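Local coordinates for putative Nitroreductase (Anabaena variabilis ATCC 29413, PDB 3EO7), which binds flavin mononucleotide and is probably an FMN-dependent oxidoreductase of the nitroreductase family, at residues V113-T118 with L157-L162; Y182-L187 with Y453-M458; I435-L441 with D498-I504. Residues are numbered along the deposited sequence.

The single chain carries two nitroreductase-like regions in tandem, and the three contacts sample both of them and the interface between them. Interaction 1 lies in the first, at the end of strand 109-115 in the seven-stranded antiparallel sheet, and closes before the others open. Interaction 3 pairs strands 433-439 and 500-508 in the mixed sheet of the second, its centre about 36 Å from that of interaction 1. Interaction 2 joins helix 181-202 of the first to helix 452-473 of the second. Its segments alternate along the chain with those of interaction 3, and the two, centres about 12 Å apart, touch. Each gives the FMN pocket a residue, Leu187 and Tyr503, whereas interaction 1 lies away from it.

Interaction 1: residues V113-T118 with L157-L162; sequences VVSRGT and LESTQL
The C-terminal end of strand 109-115 is tied, by antiparallel pairing and by Arg116, to the chain leading out of helix 155-159 into strand 162-169, both inner strands of the seven-stranded antiparallel sheet. Residues 113-115 are extended, and Ser115 faces Leu162 as an antiparallel non-hydrogen-bonded pair with CA atoms 4.5 Å apart. Beside it, Arg116 N donates to Gln161 O at 2.9 Å, while Val113 CG1 meets Leu162 CD1 at 4.1 Å. Arg116 leaves the strand with an all-trans side chain, long enough to span the turn. Its NH1 donates to Glu158 O and Thr160 O, each at 2.9 Å, and NH2 forms a salt bridge with Glu158 OE2 at 3.2 Å. Gly117, at phi/psi 106/105, suits a bend where a CB would be jammed against the preceding carbonyl; its N donates to Ser115 OG at 3.0 Å, and a water links Gly117 O to Gln161 OE1. Ser115 OG also bonds Leu121. An ST turn thus ends strand 109-115 beside its antiparallel neighbour.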
loop_
_atom_site.group_PDB
_atom_site.type_symbol
_atom_site.label_atom_id
_atom_site.label_comp_id
_atom_site.label_asym_id
_atom_site.label_seq_id
_atom_site.Cartn_x
_atom_site.Cartn_y
_atom_site.Cartn_z
ATOM N N VAL A 113 1.491 17.152 -4.651
ATOM C CA VAL A 113 0.165 17.744 -4.643
ATOM C C VAL A 113 0.039 18.585 -5.910
ATOM O O VAL A 113 0.931 19.408 -6.239
ATOM C CB VAL A 113 -0.096 18.635 -3.412
ATOM C CG1 VAL A 113 -1.428 19.369 -3.540
ATOM C CG2 VAL A 113 -0.068 17.814 -2.109
ATOM N N VAL A 114 -1.065 18.382 -6.609
ATOM C CA VAL A 114 -1.397 19.141 -7.830
ATOM C C VAL A 114 -2.561 20.051 -7.485
ATOM O O VAL A 114 -3.566 19.590 -6.960
ATOM C CB VAL A 114 -1.729 18.244 -9.021
ATOM C CG1 VAL A 114 -2.108 19.096 -10.254
ATOM C CG2 VAL A 114 -0.556 17.344 -9.343
ATOM N N SER A 115 -2.405 21.347 -7.748
ATOM C CA SER A 115 -3.469 22.308 -7.461
ATOM C C SER A 115 -4.141 22.824 -8.721
ATOM O O SER A 115 -3.486 23.284 -9.659
ATOM C CB SER A 115 -2.925 23.484 -6.679
ATOM O OG SER A 115 -3.948 24.482 -6.481
ATOM N N ARG A 116 -5.455 22.813 -8.703
ATOM C CA ARG A 116 -6.247 23.405 -9.760
ATOM C C ARG A 116 -6.154 24.935 -9.724
ATOM O O ARG A 116 -6.456 25.602 -10.724
ATOM C CB ARG A 116 -7.699 22.993 -9.590
ATOM C CG ARG A 116 -8.573 23.287 -10.815
ATOM C CD ARG A 116 -9.872 22.532 -10.647
ATOM N NE ARG A 116 -10.656 22.570 -11.882
ATOM C CZ ARG A 116 -11.758 21.857 -12.087
ATOM N NH1 ARG A 116 -12.209 21.058 -11.151
ATOM N NH2 ARG A 116 -12.394 21.926 -13.245
ATOM N N GLY A 117 -5.832 25.493 -8.550
ATOM C CA GLY A 117 -5.741 26.934 -8.360
ATOM C C GLY A 117 -6.951 27.383 -7.576
ATOM O O GLY A 117 -8.062 27.402 -8.097
ATOM N N THR A 118 -6.743 27.675 -6.303
ATOM C CA THR A 118 -7.815 28.111 -5.419
ATOM C C THR A 118 -7.365 29.401 -4.768
ATOM O O THR A 118 -6.197 29.765 -4.878
ATOM C CB THR A 118 -8.085 27.050 -4.319
ATOM O OG1 THR A 118 -7.055 27.072 -3.318
ATOM C CG2 THR A 118 -8.188 25.654 -4.922
ATOM N N LEU A 157 -11.914 14.302 -11.128
ATOM C CA LEU A 157 -11.142 15.525 -11.390
ATOM C C LEU A 157 -11.978 16.744 -11.711
ATOM O O LEU A 157 -11.540 17.872 -11.558
ATOM C CB LEU A 157 -10.116 15.279 -12.512
ATOM C CG LEU A 157 -8.952 14.369 -12.099
ATOM C CD1 LEU A 157 -8.250 13.776 -13.315
ATOM C CD2 LEU A 157 -7.943 15.121 -11.229
ATOM N N GLU A 158 -13.201 16.533 -12.130
ATOM C CA GLU A 158 -14.039 17.653 -12.478
ATOM C C GLU A 158 -14.569 18.407 -11.227
ATOM O O GLU A 158 -14.702 19.615 -11.261
ATOM C CB GLU A 158 -15.150 17.179 -13.411
ATOM C CG GLU A 158 -15.755 18.354 -14.249
ATOM C CD GLU A 158 -14.749 18.958 -15.269
ATOM O OE1 GLU A 158 -14.491 18.320 -16.316
ATOM O OE2 GLU A 158 -14.244 20.079 -15.038
ATOM N N SER A 159 -14.808 17.679 -10.135
ATOM C CA SER A 159 -15.385 18.200 -8.897
ATOM C C SER A 159 -14.369 18.759 -7.887
ATOM O O SER A 159 -14.683 19.604 -7.040
ATOM C CB SER A 159 -16.104 17.026 -8.163
ATOM O OG SER A 159 -16.405 15.943 -9.047
ATOM N N THR A 160 -13.141 18.323 -8.033
ATOM C CA THR A 160 -12.099 18.603 -7.061
ATOM C C THR A 160 -11.142 19.719 -7.473
ATOM O O THR A 160 -11.115 20.139 -8.634
ATOM C CB THR A 160 -11.332 17.294 -6.768
ATOM O OG1 THR A 160 -10.818 16.759 -7.997
ATOM C CG2 THR A 160 -12.272 16.283 -6.080
ATOM N N GLN A 161 -10.378 20.181 -6.483
ATOM C CA GLN A 161 -9.469 21.307 -6.616
ATOM C C GLN A 161 -7.996 20.977 -6.362
ATOM O O GLN A 161 -7.117 21.825 -6.584
ATOM C CB GLN A 161 -9.913 22.385 -5.608
ATOM C CG GLN A 161 -11.364 22.770 -5.776
ATOM C CD GLN A 161 -11.581 23.537 -7.047
ATOM O OE1 GLN A 161 -10.762 24.389 -7.407
ATOM N NE2 GLN A 161 -12.697 23.253 -7.747
ATOM N N LEU A 162 -7.742 19.789 -5.828
ATOM C CA LEU A 162 -6.387 19.327 -5.642
ATOM C C LEU A 162 -6.346 17.802 -5.705
ATOM O O LEU A 162 -7.337 17.137 -5.515
ATOM C CB LEU A 162 -5.758 19.838 -4.347
ATOM C CG LEU A 162 -6.160 19.270 -2.991
ATOM C CD1 LEU A 162 -5.197 19.844 -1.949
ATOM C CD2 LEU A 162 -7.595 19.603 -2.671
HETATM O O HOH W 1 -10.069 25.873 -9.215
#

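Interaction 2: residues Y182-L187 with Y453-M458; sequences YRRICL and YRYLHM
His457 and Cys186 lie at the middle of this helix crossing, both with CA-to-CB bonds directed at the other helix. The axes approach to 7.9 Å and cross at -55°, with Cys186 CA 5.0 Å from Met458 CA. A small cysteine suits so close a crossing: Cys186 CB reaches His457 CB at 3.3 Å, and Cys186 O lies 3.3 Å from CG of Met458, a selenomethionine. The His457 ring (chi1 m) is oriented by ND1 donating to Tyr453 O at 3.0 Å, one turn earlier, while a water joins NE2 to Arg183 NH1. Leu187 CG packs against the ring edge, 3.9 Å from His457 CD2. Tyr453, chi1 t, sets its ring edge against Arg183, with Tyr453 OH 3.3 Å from Arg183 CG; that hydroxyl bonds His14, Arg183 NE bonds Thr17 OG1, and NH1 forms a salt bridge with Asp486. Tyr182 CD2 lies 4.4 Å from Tyr453 CD2. Leu187 also touches FMN, so helices 181-202 and 452-473, one from each nitroreductase-like region, cross beside the flavin pocket.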
loop_
_atom_site.group_PDB
_atom_site.type_symbol
_atom_site.label_atom_id
_atom_site.label_comp_id
_atom_site.label_asym_id
_atom_site.label_seq_id
_atom_site.Cartn_x
_atom_site.Cartn_y
_atom_site.Cartn_z
ATOM N N TYR A 182 10.428 -3.991 -7.733
ATOM C CA TYR A 182 9.108 -3.577 -8.208
ATOM C C TYR A 182 7.979 -4.081 -7.306
ATOM O O TYR A 182 7.044 -3.318 -7.031
ATOM C CB TYR A 182 8.861 -3.954 -9.662
ATOM C CG TYR A 182 7.882 -3.047 -10.353
ATOM C CD1 TYR A 182 8.228 -1.719 -10.656
ATOM C CD2 TYR A 182 6.616 -3.489 -10.748
ATOM C CE1 TYR A 182 7.339 -0.879 -11.312
ATOM C CE2 TYR A 182 5.742 -2.637 -11.439
ATOM C CZ TYR A 182 6.101 -1.357 -11.718
ATOM O OH TYR A 182 5.225 -0.550 -12.400
ATOM N N ARG A 183 8.083 -5.320 -6.787
ATOM C CA ARG A 183 7.092 -5.818 -5.837
ATOM C C ARG A 183 7.074 -4.924 -4.598
ATOM O O ARG A 183 6.019 -4.454 -4.174
ATOM C CB ARG A 183 7.439 -7.240 -5.372
ATOM C CG ARG A 183 7.431 -8.280 -6.460
ATOM C CD ARG A 183 7.951 -9.545 -5.833
ATOM N NE ARG A 183 8.023 -10.738 -6.656
ATOM C CZ ARG A 183 7.672 -11.953 -6.220
ATOM N NH1 ARG A 183 7.094 -12.113 -5.032
ATOM N NH2 ARG A 183 7.849 -13.011 -6.993
ATOM N N ARG A 184 8.262 -4.684 -4.036
ATOM C CA ARG A 184 8.384 -3.911 -2.798
ATOM C C ARG A 184 7.896 -2.463 -2.971
ATOM O O ARG A 184 7.218 -1.921 -2.093
ATOM C CB ARG A 184 9.829 -3.916 -2.247
ATOM C CG ARG A 184 10.475 -5.290 -2.146
ATOM C CD ARG A 184 9.755 -6.260 -1.236
ATOM N NE ARG A 184 10.651 -7.390 -0.997
ATOM C CZ ARG A 184 10.841 -8.410 -1.828
ATOM N NH1 ARG A 184 10.092 -8.593 -2.904
ATOM N NH2 ARG A 184 11.766 -9.309 -1.533
ATOM N N ILE A 185 8.234 -1.843 -4.093
ATOM C CA ILE A 185 7.801 -0.490 -4.379
ATOM C C ILE A 185 6.282 -0.393 -4.368
ATOM O O ILE A 185 5.698 0.525 -3.790
ATOM C CB ILE A 185 8.321 -0.062 -5.774
ATOM C CG1 ILE A 185 9.817 0.268 -5.704
ATOM C CG2 ILE A 185 7.558 1.184 -6.313
ATOM C CD1 ILE A 185 10.507 0.373 -7.079
ATOM N N CYS A 186 5.622 -1.339 -5.030
ATOM C CA CYS A 186 4.159 -1.295 -5.101
ATOM C C CYS A 186 3.511 -1.565 -3.743
ATOM O O CYS A 186 2.526 -0.921 -3.396
ATOM C CB CYS A 186 3.660 -2.228 -6.174
ATOM S SG CYS A 186 4.118 -1.639 -7.876
ATOM N N LEU A 187 4.058 -2.518 -2.995
ATOM C CA LEU A 187 3.590 -2.788 -1.611
ATOM C C LEU A 187 3.752 -1.546 -0.750
ATOM O O LEU A 187 2.815 -1.158 -0.043
ATOM C CB LEU A 187 4.355 -3.965 -0.997
ATOM C CG LEU A 187 4.028 -5.298 -1.688
ATOM C CD1 LEU A 187 5.082 -6.358 -1.298
ATOM C CD2 LEU A 187 2.615 -5.727 -1.319
ATOM N N TYR A 453 -0.348 -6.102 -12.139
ATOM C CA TYR A 453 0.682 -6.404 -11.163
ATOM C C TYR A 453 0.844 -5.256 -10.177
ATOM O O TYR A 453 1.013 -5.488 -8.960
ATOM C CB TYR A 453 2.010 -6.713 -11.868
ATOM C CG TYR A 453 2.964 -7.523 -11.014
ATOM C CD1 TYR A 453 2.890 -8.898 -10.979
ATOM C CD2 TYR A 453 3.939 -6.900 -10.263
ATOM C CE1 TYR A 453 3.774 -9.668 -10.215
ATOM C CE2 TYR A 453 4.846 -7.639 -9.532
ATOM C CZ TYR A 453 4.731 -9.034 -9.492
ATOM O OH TYR A 453 5.624 -9.747 -8.759
ATOM N N ARG A 454 0.849 -4.019 -10.696
ATOM C CA ARG A 454 0.915 -2.836 -9.838
ATOM C C ARG A 454 -0.283 -2.798 -8.875
ATOM O O ARG A 454 -0.140 -2.583 -7.694
ATOM C CB ARG A 454 0.816 -1.558 -10.675
ATOM C CG ARG A 454 1.863 -1.383 -11.708
ATOM C CD ARG A 454 1.659 0.025 -12.308
ATOM N NE ARG A 454 2.454 0.207 -13.493
ATOM C CZ ARG A 454 2.483 1.337 -14.214
ATOM N NH1 ARG A 454 1.752 2.382 -13.843
ATOM N NH2 ARG A 454 3.250 1.403 -15.283
ATOM N N TYR A 455 -1.460 -3.023 -9.442
ATOM C CA TYR A 455 -2.721 -2.921 -8.711
ATOM C C TYR A 455 -2.777 -3.914 -7.572
ATOM O O TYR A 455 -3.205 -3.587 -6.461
ATOM C CB TYR A 455 -3.919 -3.140 -9.615
ATOM C CG TYR A 455 -4.080 -2.190 -10.805
ATOM C CD1 TYR A 455 -3.617 -0.875 -10.770
ATOM C CD2 TYR A 455 -4.815 -2.583 -11.921
ATOM C CE1 TYR A 455 -3.830 -0.033 -11.810
ATOM C CE2 TYR A 455 -5.038 -1.729 -13.004
ATOM C CZ TYR A 455 -4.534 -0.433 -12.944
ATOM O OH TYR A 455 -4.745 0.468 -13.980
ATOM N N LEU A 456 -2.351 -5.130 -7.848
ATOM C CA LEU A 456 -2.392 -6.191 -6.841
ATOM C C LEU A 456 -1.531 -5.854 -5.622
ATOM O O LEU A 456 -1.960 -6.036 -4.460
ATOM C CB LEU A 456 -1.894 -7.528 -7.433
ATOM C CG LEU A 456 -2.733 -8.184 -8.510
ATOM C CD1 LEU A 456 -2.034 -9.384 -9.180
ATOM C CD2 LEU A 456 -4.125 -8.564 -7.909
ATOM N N HIS A 457 -0.305 -5.414 -5.888
ATOM C CA HIS A 457 0.665 -5.147 -4.836
ATOM C C HIS A 457 0.252 -3.897 -4.063
ATOM O O HIS A 457 0.328 -3.888 -2.837
ATOM C CB HIS A 457 2.085 -5.076 -5.419
ATOM C CG HIS A 457 2.656 -6.420 -5.728
ATOM N ND1 HIS A 457 2.337 -7.125 -6.877
ATOM C CD2 HIS A 457 3.495 -7.211 -5.022
ATOM C CE1 HIS A 457 2.976 -8.280 -6.866
ATOM N NE2 HIS A 457 3.669 -8.370 -5.748
HETATM N N MSE A 458 -0.248 -2.870 -4.769
HETATM C CA MSE A 458 -0.734 -1.681 -4.056
HETATM C C MSE A 458 -1.942 -2.040 -3.173
HETATM O O MSE A 458 -2.035 -1.600 -2.024
HETATM C CB MSE A 458 -1.048 -0.540 -5.001
HETATM C CG MSE A 458 0.230 0.113 -5.522
HETATM SE SE MSE A 458 -0.121 1.708 -6.582
HETATM C CE MSE A 458 -0.768 0.916 -8.193
HETATM O O HOH W 2 5.265 -9.957 -4.021
#

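Interaction 3: residues I435-L441 with D498-I504; sequences IFHTSDL and DEAVIYI. With FMN (flavin mononucleotide), chain B.
Backbone hydrogen bonds tie together strands 435-439 and 500-504, whose axes approach to 4.4 Å with N-to-C directions 139° apart. His437 N donates to Tyr503 O (2.9 Å), and His437 O accepts from both Ile502 N (2.7 Å) and Tyr503 N (3.3 Å); farther along, Ser439 N reaches Ala500 O (2.9 Å) and Ala500 N reaches Ser439 O (2.8 Å). Ile502, at phi/psi -101/-39, and Tyr503 thus both face His437 in a classic beta bulge, shifting the register by one. Thr438 (chi1 p) donates a hydrogen bond from OG1 to Glu499 OE1 at 2.8 Å, while Glu499 OE2 bonds Tyr303 OH and forms a salt bridge with Lys302. One water connects Asp440 N to Glu499 OE1; a second connects Leu441 N to Asp498 O. Asp440 is an N-cap, its short side chain placing OD1 to accept from Ser443 N. Phe436 packs CE2 on Ile504 CD1 (3.5 Å) and CD2 on Val501 CG1 (4.0 Å). On the face shared with His437, Tyr503 CE1 lies 3.7 Å from FMN C7M, and Tyr503 OH bonds His191. The chemistry is divided: a bulged backbone ladder sets the register, apolar groups fill the interior, and Tyr503 offers the flavin's methyl-bearing end a largely apolar contact.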
loop_
_atom_site.group_PDB
_atom_site.type_symbol
_atom_site.label_atom_id
_atom_site.label_comp_id
_atom_site.label_asym_id
_atom_site.label_seq_id
_atom_site.Cartn_x
_atom_site.Cartn_y
_atom_site.Cartn_z
ATOM N N ILE A 435 -0.802 -13.543 7.908
ATOM C CA ILE A 435 -1.761 -13.333 6.834
ATOM C C ILE A 435 -1.099 -13.254 5.451
ATOM O O ILE A 435 -0.205 -12.441 5.222
ATOM C CB ILE A 435 -2.602 -12.075 7.127
ATOM C CG1 ILE A 435 -3.350 -12.257 8.463
ATOM C CG2 ILE A 435 -3.607 -11.765 6.005
ATOM C CD1 ILE A 435 -4.149 -11.039 8.834
ATOM N N PHE A 436 -1.551 -14.120 4.547
ATOM C CA PHE A 436 -1.053 -14.207 3.184
ATOM C C PHE A 436 -2.075 -13.630 2.215
ATOM O O PHE A 436 -3.217 -14.059 2.198
ATOM C CB PHE A 436 -0.802 -15.664 2.790
ATOM C CG PHE A 436 0.297 -16.315 3.570
ATOM C CD1 PHE A 436 0.073 -16.805 4.847
ATOM C CD2 PHE A 436 1.573 -16.374 3.054
ATOM C CE1 PHE A 436 1.135 -17.339 5.584
ATOM C CE2 PHE A 436 2.615 -16.906 3.780
ATOM C CZ PHE A 436 2.395 -17.380 5.041
ATOM N N HIS A 437 -1.655 -12.624 1.446
ATOM C CA HIS A 437 -2.461 -12.093 0.379
ATOM C C HIS A 437 -1.979 -12.758 -0.896
ATOM O O HIS A 437 -0.775 -12.803 -1.182
ATOM C CB HIS A 437 -2.306 -10.566 0.301
ATOM C CG HIS A 437 -2.955 -9.864 1.437
ATOM N ND1 HIS A 437 -2.276 -8.982 2.246
ATOM C CD2 HIS A 437 -4.210 -9.953 1.936
ATOM C CE1 HIS A 437 -3.103 -8.523 3.170
ATOM N NE2 HIS A 437 -4.285 -9.106 3.016
ATOM N N THR A 438 -2.926 -13.272 -1.665
ATOM C CA THR A 438 -2.610 -13.994 -2.871
ATOM C C THR A 438 -3.476 -13.547 -4.041
ATOM O O THR A 438 -4.487 -12.866 -3.868
ATOM C CB THR A 438 -2.846 -15.511 -2.668
ATOM O OG1 THR A 438 -4.249 -15.780 -2.690
ATOM C CG2 THR A 438 -2.203 -16.048 -1.333
ATOM N N SER A 439 -3.059 -13.940 -5.229
ATOM C CA SER A 439 -3.819 -13.677 -6.435
ATOM C C SER A 439 -3.526 -14.672 -7.538
ATOM O O SER A 439 -2.388 -15.083 -7.729
ATOM C CB SER A 439 -3.499 -12.262 -6.973
ATOM O OG SER A 439 -4.351 -11.893 -8.044
ATOM N N ASP A 440 -4.562 -15.084 -8.244
ATOM C CA ASP A 440 -4.397 -15.843 -9.452
ATOM C C ASP A 440 -3.966 -14.848 -10.518
ATOM O O ASP A 440 -4.769 -14.091 -11.052
ATOM C CB ASP A 440 -5.702 -16.570 -9.815
ATOM C CG ASP A 440 -5.650 -17.265 -11.163
ATOM O OD1 ASP A 440 -4.748 -17.022 -12.018
ATOM O OD2 ASP A 440 -6.570 -18.091 -11.365
ATOM N N LEU A 441 -2.667 -14.808 -10.784
ATOM C CA LEU A 441 -2.125 -13.806 -11.716
ATOM C C LEU A 441 -2.662 -13.908 -13.132
ATOM O O LEU A 441 -2.930 -12.880 -13.753
ATOM C CB LEU A 441 -0.598 -13.895 -11.757
ATOM C CG LEU A 441 0.192 -13.560 -10.530
ATOM C CD1 LEU A 441 1.710 -13.684 -10.891
ATOM C CD2 LEU A 441 -0.164 -12.162 -9.976
ATOM N N ASP A 498 -3.082 -22.152 -8.026
ATOM C CA ASP A 498 -3.273 -21.003 -8.911
ATOM C C ASP A 498 -3.085 -19.666 -8.209
ATOM O O ASP A 498 -3.038 -18.646 -8.875
ATOM C CB ASP A 498 -4.656 -21.012 -9.547
ATOM C CG ASP A 498 -4.771 -22.056 -10.641
ATOM O OD1 ASP A 498 -3.731 -22.581 -11.112
ATOM O OD2 ASP A 498 -5.911 -22.350 -10.982
ATOM N N GLU A 499 -3.022 -19.685 -6.879
ATOM C CA GLU A 499 -2.842 -18.474 -6.098
ATOM C C GLU A 499 -1.369 -18.188 -5.854
ATOM O O GLU A 499 -0.700 -18.941 -5.153
ATOM C CB GLU A 499 -3.570 -18.572 -4.774
ATOM C CG GLU A 499 -5.063 -18.779 -4.865
ATOM C CD GLU A 499 -5.839 -17.583 -5.356
ATOM O OE1 GLU A 499 -5.412 -16.404 -5.127
ATOM O OE2 GLU A 499 -6.922 -17.809 -5.939
ATOM N N ALA A 500 -0.879 -17.098 -6.443
ATOM C CA ALA A 500 0.488 -16.640 -6.207
ATOM C C ALA A 500 0.467 -15.769 -4.954
ATOM O O ALA A 500 -0.332 -14.854 -4.855
ATOM C CB ALA A 500 0.995 -15.827 -7.369
ATOM N N VAL A 501 1.344 -16.045 -4.002
ATOM C CA VAL A 501 1.464 -15.219 -2.808
ATOM C C VAL A 501 2.096 -13.882 -3.206
ATOM O O VAL A 501 3.155 -13.860 -3.868
ATOM C CB VAL A 501 2.307 -15.900 -1.708
ATOM C CG1 VAL A 501 2.574 -14.938 -0.566
ATOM C CG2 VAL A 501 1.618 -17.193 -1.207
ATOM N N ILE A 502 1.415 -12.799 -2.832
ATOM C CA ILE A 502 1.822 -11.413 -3.108
ATOM C C ILE A 502 2.459 -10.747 -1.888
ATOM O O ILE A 502 3.400 -9.989 -2.011
ATOM C CB ILE A 502 0.547 -10.574 -3.513
ATOM C CG1 ILE A 502 -0.119 -11.185 -4.746
ATOM C CG2 ILE A 502 0.868 -9.108 -3.741
ATOM C CD1 ILE A 502 0.842 -11.340 -5.872
ATOM N N TYR A 503 1.926 -11.014 -0.695
ATOM C CA TYR A 503 2.411 -10.330 0.493
ATOM C C TYR A 503 2.095 -11.150 1.721
ATOM O O TYR A 503 1.165 -11.955 1.700
ATOM C CB TYR A 503 1.753 -8.943 0.563
ATOM C CG TYR A 503 2.282 -7.946 1.568
ATOM C CD1 TYR A 503 3.644 -7.855 1.860
ATOM C CD2 TYR A 503 1.419 -7.042 2.176
ATOM C CE1 TYR A 503 4.131 -6.943 2.769
ATOM C CE2 TYR A 503 1.890 -6.087 3.081
ATOM C CZ TYR A 503 3.247 -6.026 3.354
ATOM O OH TYR A 503 3.758 -5.131 4.206
ATOM N N ILE A 504 2.888 -10.921 2.767
ATOM C CA ILE A 504 2.759 -11.568 4.060
ATOM C C ILE A 504 2.746 -10.496 5.147
ATOM O O ILE A 504 3.523 -9.545 5.110
ATOM C CB ILE A 504 3.950 -12.520 4.324
ATOM C CG1 ILE A 504 3.958 -13.613 3.266
ATOM C CG2 ILE A 504 3.974 -13.033 5.769
ATOM C CD1 ILE A 504 5.181 -14.567 3.362
HETATM N N1 FMN B . 10.474 -5.982 8.289
HETATM C C2 FMN B . 11.182 -7.145 8.541
HETATM O O2 FMN B . 11.761 -7.311 9.609
HETATM N N3 FMN B . 11.312 -8.156 7.627
HETATM C C4 FMN B . 10.780 -8.069 6.375
HETATM O O4 FMN B . 10.771 -9.089 5.660
HETATM C C4A FMN B . 10.053 -6.918 6.078
HETATM N N5 FMN B . 9.531 -6.744 4.810
HETATM C C5A FMN B . 8.721 -5.623 4.540
HETATM C C6 FMN B . 8.082 -5.467 3.315
HETATM C C7 FMN B . 7.299 -4.347 3.037
HETATM C C7M FMN B . 6.509 -4.264 1.722
HETATM C C8 FMN B . 7.141 -3.357 3.999
HETATM C C8M FMN B . 6.155 -2.220 3.833
HETATM C C9 FMN B . 7.772 -3.492 5.251
HETATM C C9A FMN B . 8.559 -4.625 5.518
HETATM N N10 FMN B . 9.193 -4.761 6.748
HETATM C C10 FMN B . 9.912 -5.889 7.033
HETATM C "C1'" FMN B . 9.257 -3.615 7.737
HETATM C "C2'" FMN B . 10.253 -2.540 7.350
HETATM O "O2'" FMN B . 11.588 -2.967 7.700
HETATM C "C3'" FMN B . 9.879 -1.235 8.051
HETATM O "O3'" FMN B . 8.639 -0.742 7.535
HETATM C "C4'" FMN B . 10.972 -0.152 7.982
HETATM O "O4'" FMN B . 12.186 -0.598 8.650
HETATM C "C5'" FMN B . 10.473 1.135 8.608
HETATM O "O5'" FMN B . 10.093 0.961 9.947
HETATM P P FMN B . 8.632 1.285 10.458
HETATM O O1P FMN B . 7.671 0.333 9.752
HETATM O O2P FMN B . 8.687 1.036 11.960
HETATM O O3P FMN B . 8.292 2.715 10.157
HETATM O O HOH W 3 -7.110 -14.838 -6.895
HETATM O O HOH W 4 -0.984 -17.171 -10.171
#